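Long-range contacts in endo-beta-1,4-glucanase (Bacillus licheniformis, PDB 2JEN), which hydrolyses the beta-1,4-linked glucan backbone of the plant cell-wall polysaccharide xyloglucan as a family 12 glycoside hydrolase: residues M73-N78 with A88-V93; I48-W53 with Q63-N68; D149-D154 with K195-F200. The protein carries 1 engineered substitution. One frame throughout, in Å; residues are numbered along the deposited sequence. Where two conformers were deposited one is given.

Interaction 1: residues M73-N78 with A88-V93. With GLC (alpha-D-glucopyranose), chain B.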
# COMPACT_ATOMS: atom_id res chain seq x y z
N MET A 73 8.26 12.60 -16.70
CA MET A 73 6.95 11.97 -16.51
C MET A 73 7.05 10.53 -16.93
O MET A 73 8.03 10.16 -17.61
CB MET A 73 5.87 12.71 -17.28
CG MET A 73 6.07 12.70 -18.76
SD MET A 73 4.83 13.69 -19.64
CE MET A 73 5.68 14.03 -21.20
N GLY A 74 6.05 9.72 -16.60
CA GLY A 74 6.14 8.32 -16.98
C GLY A 74 5.16 7.48 -16.20
O GLY A 74 4.10 7.96 -15.78
N TRP A 75 5.49 6.21 -16.04
CA TRP A 75 4.62 5.27 -15.34
C TRP A 75 5.43 4.05 -14.90
O TRP A 75 6.49 3.80 -15.43
CB TRP A 75 3.38 4.88 -16.15
CG TRP A 75 3.65 4.50 -17.59
CD1 TRP A 75 3.94 3.26 -18.07
CD2 TRP A 75 3.58 5.37 -18.73
NE1 TRP A 75 4.12 3.32 -19.43
CE2 TRP A 75 3.87 4.59 -19.87
CE3 TRP A 75 3.29 6.73 -18.91
CZ2 TRP A 75 3.93 5.12 -21.15
CZ3 TRP A 75 3.37 7.26 -20.18
CH2 TRP A 75 3.67 6.45 -21.29
N VAL A 76 4.90 3.36 -13.90
CA VAL A 76 5.51 2.27 -13.22
C VAL A 76 4.45 1.16 -13.19
O VAL A 76 3.27 1.45 -12.97
CB VAL A 76 5.87 2.77 -11.81
CG1 VAL A 76 6.74 1.75 -11.10
CG2 VAL A 76 6.55 4.20 -11.90
N TRP A 77 4.85 -0.09 -13.34
CA TRP A 77 3.88 -1.17 -13.44
C TRP A 77 4.37 -2.50 -12.89
O TRP A 77 5.59 -2.75 -12.77
CB TRP A 77 3.48 -1.40 -14.91
CG TRP A 77 4.55 -1.95 -15.83
CD1 TRP A 77 4.89 -3.24 -16.02
CD2 TRP A 77 5.41 -1.19 -16.70
NE1 TRP A 77 5.91 -3.34 -16.95
CE2 TRP A 77 6.23 -2.10 -17.39
CE3 TRP A 77 5.55 0.17 -16.97
CZ2 TRP A 77 7.14 -1.69 -18.36
CZ3 TRP A 77 6.50 0.58 -17.92
CH2 TRP A 77 7.25 -0.36 -18.61
N ASN A 78 3.41 -3.34 -12.59
CA ASN A 78 3.63 -4.73 -12.27
C ASN A 78 2.46 -5.56 -12.74
O ASN A 78 1.34 -5.37 -12.27
CB ASN A 78 3.74 -4.89 -10.75
CG ASN A 78 3.88 -6.31 -10.31
OD1 ASN A 78 4.61 -7.08 -10.91
ND2 ASN A 78 3.14 -6.68 -9.29
N ALA A 88 -2.42 -3.93 -20.51
CA ALA A 88 -2.51 -2.51 -20.24
C ALA A 88 -1.73 -1.74 -21.31
O ALA A 88 -0.81 -2.30 -21.93
CB ALA A 88 -1.92 -2.21 -18.83
N TYR A 89 -2.10 -0.47 -21.49
CA TYR A 89 -1.37 0.44 -22.36
C TYR A 89 -1.31 1.80 -21.67
O TYR A 89 -1.90 2.79 -22.13
CB TYR A 89 -2.07 0.54 -23.71
CG TYR A 89 -1.41 1.43 -24.76
CD1 TYR A 89 -0.09 1.23 -25.19
CD2 TYR A 89 -2.09 2.51 -25.31
CE1 TYR A 89 0.49 2.01 -26.18
CE2 TYR A 89 -1.52 3.30 -26.30
CZ TYR A 89 -0.21 3.09 -26.67
OH TYR A 89 0.32 3.87 -27.68
N PRO A 90 -0.58 1.87 -20.55
CA PRO A 90 -0.31 3.20 -19.98
C PRO A 90 0.34 4.04 -21.08
O PRO A 90 1.20 3.55 -21.83
CB PRO A 90 0.67 2.91 -18.82
CG PRO A 90 1.30 1.56 -19.20
CD PRO A 90 0.17 0.81 -19.88
N SER A 91 -0.07 5.30 -21.19
CA SER A 91 0.20 6.06 -22.38
C SER A 91 -0.06 7.52 -22.17
O SER A 91 -0.73 7.93 -21.21
CB SER A 91 -0.68 5.53 -23.51
OG SER A 91 -2.02 5.36 -23.06
N ILE A 92 0.49 8.33 -23.08
CA ILE A 92 0.08 9.71 -23.28
C ILE A 92 -0.87 9.76 -24.46
O ILE A 92 -0.56 9.20 -25.51
CB ILE A 92 1.27 10.65 -23.53
CG1 ILE A 92 2.29 10.53 -22.41
CG2 ILE A 92 0.78 12.08 -23.74
CD1 ILE A 92 3.66 11.22 -22.73
N VAL A 93 -1.97 10.50 -24.31
CA VAL A 93 -3.00 10.67 -25.35
C VAL A 93 -2.95 12.10 -25.81
O VAL A 93 -3.08 13.02 -24.99
CB VAL A 93 -4.41 10.30 -24.83
CG1 VAL A 93 -5.52 10.62 -25.84
CG2 VAL A 93 -4.45 8.84 -24.43
C1 GLC B . -3.53 -2.00 -30.83
C2 GLC B . -4.98 -2.48 -30.71
C3 GLC B . -5.77 -1.41 -30.01
C4 GLC B . -5.20 -1.23 -28.61
C5 GLC B . -3.74 -0.80 -28.82
C6 GLC B . -3.01 -0.39 -27.53
O1 GLC B . -2.72 -2.90 -31.53
O2 GLC B . -5.65 -2.69 -31.94
O3 GLC B . -7.13 -1.84 -30.10
O4 GLC B . -5.87 -0.19 -27.93
O5 GLC B . -3.05 -1.85 -29.49
O6 GLC B . -3.07 -1.39 -26.55
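Trp-75 lays its indole over Pro-90 and reaches past it to Ser-91 and Ile-92. Its CB points toward segment 88-93 and packs against Thr-64 O of the neighbouring strand. CG stands between the backbone N and the carbonyl carbon (chi1 47°) and meets Pro-90 CB. Pro-90 CB sits over the five-membered ring, 3.4 Å from the Trp-75 centroid and 11° off the normal, a CH-pi contact. Pro-90 CG comes to 3.3 Å from Trp-75 CD1 and about as close to NE1, whose own hydrogen bond goes to Thr-242 OG1. Farther out, Pro-90 O lies 3.2 Å from Trp-75 CZ2, over the rim of the face that carries the prolyl CB. CH2 meets Ser-91 CA at 3.7 Å, while Ile-92 CG1 touches CZ3 at the ring edge. The compact, puckered proline ring suits its place by offering CB and CG to the indole face. Met-73, extended beyond CG, adds its terminal methyl, CE reaching Ile-92 CD1 at 3.8 Å. On the other side of segment 88-93, Ser-91 OG donates to Tyr-89 O (2.7 Å), and the Tyr-89 ring carries C6 of the chain B glucose over one face and Ser-91 CB over the other. This is buried packing between the two sheets of the jelly-roll sandwich. Strand 72-79 lies between strands 62-67 and 247-260 in one sheet, and strand 91-95 between 46-49 and 234-244 in the other.

Interaction 2: residues I48-W53 with Q63-N68. With XYS (alpha-D-xylopyranose), chain C; GLC (alpha-D-glucopyranose), chain D; GLC (alpha-D-glucopyranose), chain B.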
# COMPACT_ATOMS: atom_id res chain seq x y z
N ILE A 48 -1.67 11.92 -19.54
CA ILE A 48 -1.18 10.59 -19.23
C ILE A 48 -2.42 9.82 -18.75
O ILE A 48 -3.20 10.31 -17.96
CB ILE A 48 -0.06 10.58 -18.16
CG1 ILE A 48 0.99 11.69 -18.40
CG2 ILE A 48 0.58 9.22 -18.10
CD1 ILE A 48 2.06 11.80 -17.34
N PHE A 49 -2.54 8.61 -19.24
CA PHE A 49 -3.74 7.80 -19.06
C PHE A 49 -3.40 6.43 -18.48
O PHE A 49 -2.60 5.68 -19.06
CB PHE A 49 -4.41 7.63 -20.44
CG PHE A 49 -5.76 6.95 -20.44
CD1 PHE A 49 -6.69 7.14 -19.43
CD2 PHE A 49 -6.12 6.17 -21.51
CE1 PHE A 49 -7.94 6.52 -19.48
CE2 PHE A 49 -7.36 5.55 -21.54
CZ PHE A 49 -8.26 5.73 -20.55
N ASN A 50 -3.98 6.11 -17.32
CA ASN A 50 -3.71 4.84 -16.64
C ASN A 50 -4.60 3.78 -17.25
O ASN A 50 -5.55 3.25 -16.64
CB ASN A 50 -3.91 4.98 -15.13
CG ASN A 50 -3.12 3.96 -14.36
OD1 ASN A 50 -2.11 3.46 -14.87
ND2 ASN A 50 -3.46 3.72 -13.11
N ASN A 51 -4.29 3.43 -18.51
CA ASN A 51 -5.12 2.56 -19.35
C ASN A 51 -4.82 1.11 -19.04
O ASN A 51 -3.71 0.65 -19.28
CB ASN A 51 -4.83 2.87 -20.82
CG ASN A 51 -5.61 2.05 -21.79
OD1 ASN A 51 -6.13 1.02 -21.45
ND2 ASN A 51 -5.65 2.51 -23.02
N VAL A 52 -5.81 0.41 -18.46
CA VAL A 52 -5.69 -0.96 -18.05
C VAL A 52 -6.72 -1.84 -18.78
O VAL A 52 -7.33 -2.73 -18.18
CB VAL A 52 -5.75 -1.12 -16.52
CG1 VAL A 52 -4.55 -0.40 -15.89
CG2 VAL A 52 -7.06 -0.59 -15.90
N TRP A 53 -6.83 -1.65 -20.10
CA TRP A 53 -7.94 -2.22 -20.83
C TRP A 53 -7.99 -3.75 -20.85
O TRP A 53 -9.07 -4.33 -21.04
CB TRP A 53 -7.96 -1.74 -22.27
CG TRP A 53 -6.88 -2.19 -23.19
CD1 TRP A 53 -5.68 -1.56 -23.44
CD2 TRP A 53 -6.93 -3.31 -24.08
NE1 TRP A 53 -4.99 -2.24 -24.42
CE2 TRP A 53 -5.75 -3.29 -24.84
CE3 TRP A 53 -7.89 -4.28 -24.34
CZ2 TRP A 53 -5.48 -4.22 -25.83
CZ3 TRP A 53 -7.62 -5.23 -25.32
CH2 TRP A 53 -6.41 -5.19 -26.03
N GLN A 63 -0.39 -0.29 -11.32
CA GLN A 63 0.10 0.61 -12.35
C GLN A 63 -0.15 2.03 -11.92
O GLN A 63 -1.28 2.37 -11.57
CB GLN A 63 -0.58 0.32 -13.69
CG GLN A 63 0.04 1.04 -14.88
CD GLN A 63 -0.57 0.57 -16.18
OE1 GLN A 63 -0.15 -0.46 -16.72
NE2 GLN A 63 -1.60 1.25 -16.64
N THR A 64 0.91 2.82 -11.94
CA THR A 64 0.90 4.21 -11.47
C THR A 64 1.43 5.12 -12.58
O THR A 64 2.52 4.85 -13.12
CB THR A 64 1.83 4.31 -10.24
OG1 THR A 64 1.21 3.59 -9.15
CG2 THR A 64 2.18 5.78 -9.81
N ILE A 65 0.72 6.17 -12.88
CA ILE A 65 1.15 7.21 -13.80
C ILE A 65 1.67 8.40 -13.01
O ILE A 65 1.17 8.68 -11.94
CB ILE A 65 0.04 7.63 -14.79
CG1 ILE A 65 -1.24 8.10 -14.09
CG2 ILE A 65 -0.22 6.48 -15.78
CD1 ILE A 65 -2.26 8.82 -15.01
N TYR A 66 2.70 9.10 -13.51
CA TYR A 66 3.22 10.28 -12.81
C TYR A 66 3.66 11.36 -13.76
O TYR A 66 4.08 11.13 -14.89
CB TYR A 66 4.38 9.89 -11.89
CG TYR A 66 5.70 9.56 -12.58
CD1 TYR A 66 6.00 8.28 -13.00
CD2 TYR A 66 6.63 10.54 -12.78
CE1 TYR A 66 7.21 8.01 -13.60
CE2 TYR A 66 7.85 10.29 -13.38
CZ TYR A 66 8.12 9.01 -13.81
OH TYR A 66 9.38 8.73 -14.34
N HIS A 67 3.57 12.59 -13.24
CA HIS A 67 4.05 13.78 -13.94
C HIS A 67 4.75 14.65 -12.95
O HIS A 67 4.11 15.16 -12.03
CB HIS A 67 2.85 14.53 -14.54
CG HIS A 67 3.19 15.78 -15.29
ND1 HIS A 67 3.28 17.01 -14.66
CD2 HIS A 67 3.45 16.01 -16.59
CE1 HIS A 67 3.61 17.93 -15.55
NE2 HIS A 67 3.70 17.35 -16.74
N ASN A 68 6.06 14.82 -13.12
CA ASN A 68 6.83 15.79 -12.33
C ASN A 68 6.94 17.13 -13.07
O ASN A 68 6.78 18.18 -12.48
CB ASN A 68 8.22 15.25 -11.99
CG ASN A 68 8.18 13.98 -11.20
OD1 ASN A 68 7.26 13.76 -10.38
ND2 ASN A 68 9.17 13.11 -11.43
C1 XYS C . -11.23 0.91 -21.24
C2 XYS C . -11.53 0.28 -19.89
C3 XYS C . -10.71 0.93 -18.77
C4 XYS C . -9.26 1.06 -19.25
C5 XYS C . -9.10 1.72 -20.63
O2 XYS C . -12.93 0.46 -19.60
O3 XYS C . -10.73 0.23 -17.51
O4 XYS C . -8.48 1.69 -18.27
O5 XYS C . -9.88 1.03 -21.54
C1 GLC D . -6.96 -0.57 -27.07
C2 GLC D . -7.32 0.69 -26.30
C3 GLC D . -8.45 0.42 -25.34
C4 GLC D . -9.62 -0.17 -26.13
C5 GLC D . -9.15 -1.44 -26.86
C6 GLC D . -10.29 -1.95 -27.75
O2 GLC D . -6.21 1.27 -25.63
O3 GLC D . -8.75 1.63 -24.62
O4 GLC D . -10.68 -0.53 -25.30
O5 GLC D . -8.11 -1.09 -27.74
O6 GLC D . -10.83 -3.15 -27.25
C1 GLC B . -3.53 -2.00 -30.83
C2 GLC B . -4.98 -2.48 -30.71
C3 GLC B . -5.77 -1.41 -30.01
C4 GLC B . -5.20 -1.23 -28.61
C5 GLC B . -3.74 -0.80 -28.82
C6 GLC B . -3.01 -0.39 -27.53
O1 GLC B . -2.72 -2.90 -31.53
O2 GLC B . -5.65 -2.69 -31.94
O3 GLC B . -7.13 -1.84 -30.10
O4 GLC B . -5.87 -0.19 -27.93
O5 GLC B . -3.05 -1.85 -29.49
O6 GLC B . -3.07 -1.39 -26.55
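Asn-50 and Ile-65 mark the closest approach of two segments that run almost exactly antiparallel, their directions 175° apart; the CA atoms of Asn-50 and Ile-65, the nearest pair, are 6.1 Å apart. The segments belong to facing sheets, and the bonds between them all involve side chains. Asn-50 is the centre of an inverse gamma turn, with a weak bond from Asn-51 N back to Phe-49 O.

The side chains of Asn-50 and Gln-63 run antiparallel alongside one another. Gln-63 is stretched out, CG anti to the backbone N (chi1 -170°), and its NE2 donates to Asn-50 OD1 at 2.9 Å, approaching from above the carbonyl plane. In return Asn-50 ND2 donates to Gln-63 O at 3.0 Å, again from above the carbonyl plane. NE2 also makes a weak bond to Asn-51 O, and Val-52 CG1 packs 3.5 Å from Gln-63 NE2. Next to this polar pair the contact is apolar. Ile-48 CG2 meets Ile-65 CG2 at 3.7 Å, and Ile-65 CD1 abuts Ile-48 O.

Both buried amides have both ends engaged, Gln-63 OE1 by Trp-79 NE1 and Asn-50 ND2 also by Asn-34 O. Amides suit this place because each donates and accepts without bringing a charge into the interior. From the last residue of the turn onward the chain serves the glycan: Asn-51 ND2 donates to O2 of the chain D glucose (2.9 Å), Val-52 N to O4 of the chain C xylose (3.0 Å), and Trp-53 covers the chain D glucose with one face. The grip on Asn-50 therefore probably helps to position these glycan-binding residues.

Interaction 3: residues D149-D154 with K195-F200. With GLC (alpha-D-glucopyranose), chain B; XYS (alpha-D-xylopyranose), chain E.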
# COMPACT_ATOMS: atom_id res chain seq x y z
N ASP A 149 -18.43 6.31 -27.95
CA ASP A 149 -18.74 4.98 -28.49
C ASP A 149 -18.44 4.87 -29.97
O ASP A 149 -18.97 3.99 -30.65
CB ASP A 149 -20.22 4.66 -28.22
CG ASP A 149 -21.16 5.70 -28.76
OD1 ASP A 149 -20.72 6.74 -29.30
OD2 ASP A 149 -22.42 5.44 -28.68
N SER A 150 -17.58 5.73 -30.51
CA SER A 150 -17.26 5.66 -31.92
C SER A 150 -16.12 4.69 -32.17
O SER A 150 -14.97 5.02 -31.91
CB SER A 150 -16.89 7.03 -32.48
OG SER A 150 -17.90 8.01 -32.28
N ALA A 151 -16.42 3.51 -32.72
CA ALA A 151 -15.36 2.54 -32.99
C ALA A 151 -14.48 3.05 -34.12
O ALA A 151 -14.99 3.47 -35.15
CB ALA A 151 -15.96 1.16 -33.41
N PRO A 152 -13.15 3.04 -33.93
CA PRO A 152 -12.25 3.41 -35.02
C PRO A 152 -12.38 2.50 -36.23
O PRO A 152 -12.85 1.36 -36.12
CB PRO A 152 -10.86 3.26 -34.39
CG PRO A 152 -11.09 3.44 -32.95
CD PRO A 152 -12.41 2.79 -32.68
N THR A 153 -11.90 3.02 -37.35
CA THR A 153 -11.79 2.21 -38.55
C THR A 153 -10.40 1.59 -38.75
O THR A 153 -10.25 0.55 -39.40
CB THR A 153 -12.15 3.04 -39.81
OG1 THR A 153 -11.31 4.18 -39.85
CG2 THR A 153 -13.60 3.47 -39.76
N ASP A 154 -9.38 2.24 -38.21
CA ASP A 154 -8.01 1.82 -38.39
C ASP A 154 -7.17 2.27 -37.21
O ASP A 154 -7.43 3.31 -36.60
CB ASP A 154 -7.38 2.48 -39.63
CG ASP A 154 -8.17 2.28 -40.91
OD1 ASP A 154 -9.12 3.04 -41.16
OD2 ASP A 154 -7.85 1.33 -41.67
N LYS A 195 -18.06 -4.05 -35.25
CA LYS A 195 -17.03 -3.09 -34.93
C LYS A 195 -15.67 -3.76 -35.05
O LYS A 195 -15.49 -4.92 -34.69
CB LYS A 195 -17.18 -2.58 -33.51
CG LYS A 195 -18.49 -1.88 -33.26
CD LYS A 195 -18.62 -1.38 -31.81
CE LYS A 195 -18.15 -2.34 -30.71
NZ LYS A 195 -18.95 -3.58 -30.50
N GLY A 196 -14.70 -3.01 -35.53
CA GLY A 196 -13.37 -3.57 -35.69
C GLY A 196 -12.59 -2.72 -36.63
O GLY A 196 -13.14 -1.99 -37.45
N TRP A 197 -11.28 -2.81 -36.51
CA TRP A 197 -10.39 -1.94 -37.25
C TRP A 197 -9.22 -2.69 -37.85
O TRP A 197 -8.71 -3.63 -37.29
CB TRP A 197 -9.89 -0.79 -36.36
CG TRP A 197 -9.49 -1.19 -34.97
CD1 TRP A 197 -8.26 -1.58 -34.51
CD2 TRP A 197 -10.35 -1.18 -33.84
NE1 TRP A 197 -8.33 -1.86 -33.18
CE2 TRP A 197 -9.61 -1.63 -32.75
CE3 TRP A 197 -11.70 -0.90 -33.66
CZ2 TRP A 197 -10.17 -1.78 -31.46
CZ3 TRP A 197 -12.26 -1.03 -32.39
CH2 TRP A 197 -11.49 -1.47 -31.32
N ASN A 198 -8.77 -2.21 -39.01
CA ASN A 198 -7.47 -2.61 -39.49
C ASN A 198 -6.41 -2.20 -38.50
O ASN A 198 -6.55 -1.14 -37.86
CB ASN A 198 -7.21 -1.96 -40.83
CG ASN A 198 -8.29 -2.29 -41.83
OD1 ASN A 198 -8.50 -3.48 -42.11
ND2 ASN A 198 -9.04 -1.29 -42.28
N VAL A 199 -5.32 -2.98 -38.41
CA VAL A 199 -4.18 -2.57 -37.61
C VAL A 199 -2.93 -2.76 -38.46
O VAL A 199 -2.62 -3.86 -38.94
CB VAL A 199 -4.13 -3.31 -36.24
CG1 VAL A 199 -4.16 -4.84 -36.36
CG2 VAL A 199 -2.92 -2.79 -35.42
N PHE A 200 -2.20 -1.67 -38.61
CA PHE A 200 -0.99 -1.61 -39.35
C PHE A 200 0.14 -1.28 -38.38
O PHE A 200 0.10 -0.20 -37.75
CB PHE A 200 -1.04 -0.52 -40.42
CG PHE A 200 -2.23 -0.61 -41.33
CD1 PHE A 200 -2.22 -1.45 -42.41
CD2 PHE A 200 -3.34 0.19 -41.12
CE1 PHE A 200 -3.32 -1.51 -43.25
CE2 PHE A 200 -4.43 0.16 -41.97
CZ PHE A 200 -4.41 -0.71 -43.06
C1 GLC B . -3.53 -2.00 -30.83
C2 GLC B . -4.98 -2.48 -30.71
C3 GLC B . -5.77 -1.41 -30.01
C4 GLC B . -5.20 -1.23 -28.61
C5 GLC B . -3.74 -0.80 -28.82
C6 GLC B . -3.01 -0.39 -27.53
O1 GLC B . -2.72 -2.90 -31.53
O2 GLC B . -5.65 -2.69 -31.94
O3 GLC B . -7.13 -1.84 -30.10
O4 GLC B . -5.87 -0.19 -27.93
O5 GLC B . -3.05 -1.85 -29.49
O6 GLC B . -3.07 -1.39 -26.55
C1 XYS E . -11.78 -3.78 -28.17
C2 XYS E . -12.66 -4.66 -27.37
C3 XYS E . -11.80 -5.75 -26.76
C4 XYS E . -11.07 -6.53 -27.84
C5 XYS E . -10.31 -5.56 -28.72
O2 XYS E . -13.22 -3.91 -26.31
O3 XYS E . -12.60 -6.59 -25.94
O4 XYS E . -10.18 -7.41 -27.19
O5 XYS E . -11.20 -4.53 -29.14
O HOH W 1 -15.17 -0.13 -36.35
O HOH W 2 -12.55 -0.57 -40.45
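Asp-154 and Asn-198 extend alongside each other in the same direction where the two segments join as parallel strands. Asn-198 ND2 donates to Asp-154 OD2 at 2.9 Å, reaching it from above the carboxylate plane while OD2 stays near the plane of the amide. Their pairing puts both CB atoms on one face of the sheet, and similar first torsions (chi1 -54° for Asp-154) place the two CG atoms alike, beside the backbone N. One residue back, Asn-198 N bonds to Thr-153 O at 3.2 Å. The rim of the Phe-200 ring, at CE2, meets Asp-154 OD2 edge-on.

Toward the start of the segments the backbones part, and water fills in: one molecule donates to Pro-152 O and accepts from Gly-196 N. The backbone angles of Gly-196 (phi 162°, psi 157°) would jam a CB against the preceding carbonyl O, which calls for glycine. Trp-197 flanks this region, its CZ3 3.8 Å from Pro-152 CD and its CE3 near Pro-152 O at the ring edge. NE1, on the five-membered ring, donates to O2 of the chain B glucose, an atom in the indole plane, at 3.1 Å. Tryptophan suits both tasks, a broad apolar edge and a donor. Nearby, Ala-151 CB packs 3.9 Å from Lys-195 CB.

In the second shell, Thr-153 OG1 donates to Asp-154 OD1, which also forms a salt bridge with Lys-233, so the carboxylate is held at both oxygens. Thr-153 and Asp-154 face Leu-140 in a classic beta bulge. Strand 154-163 runs between antiparallel strand 131-141 and parallel strand 195-204, whose other edge pairs antiparallel with strand 180-192.

Overall arrangement
Interactions 1 and 2 form one block, their centres about 4 Å apart. They interlock through both sheets: Ser-91 O lies 2.8 Å from Phe-49 N, a probable hydrogen bond, and Gly-74 O lies 2.9 Å from Tyr-66 N, another. Interaction 3 stands well away, its centre about 22 Å from that of interaction 1 and about 23 Å from that of interaction 2, although its nearest atoms come within about 7 Å of interaction 2. What unites all three is the glycan. The chain B glucose touches Tyr-89 of interaction 1, is hydrogen-bonded by Trp-53 NE1 of interaction 2 and Trp-197 NE1 of interaction 3, and also bonds Glu-243 OE2.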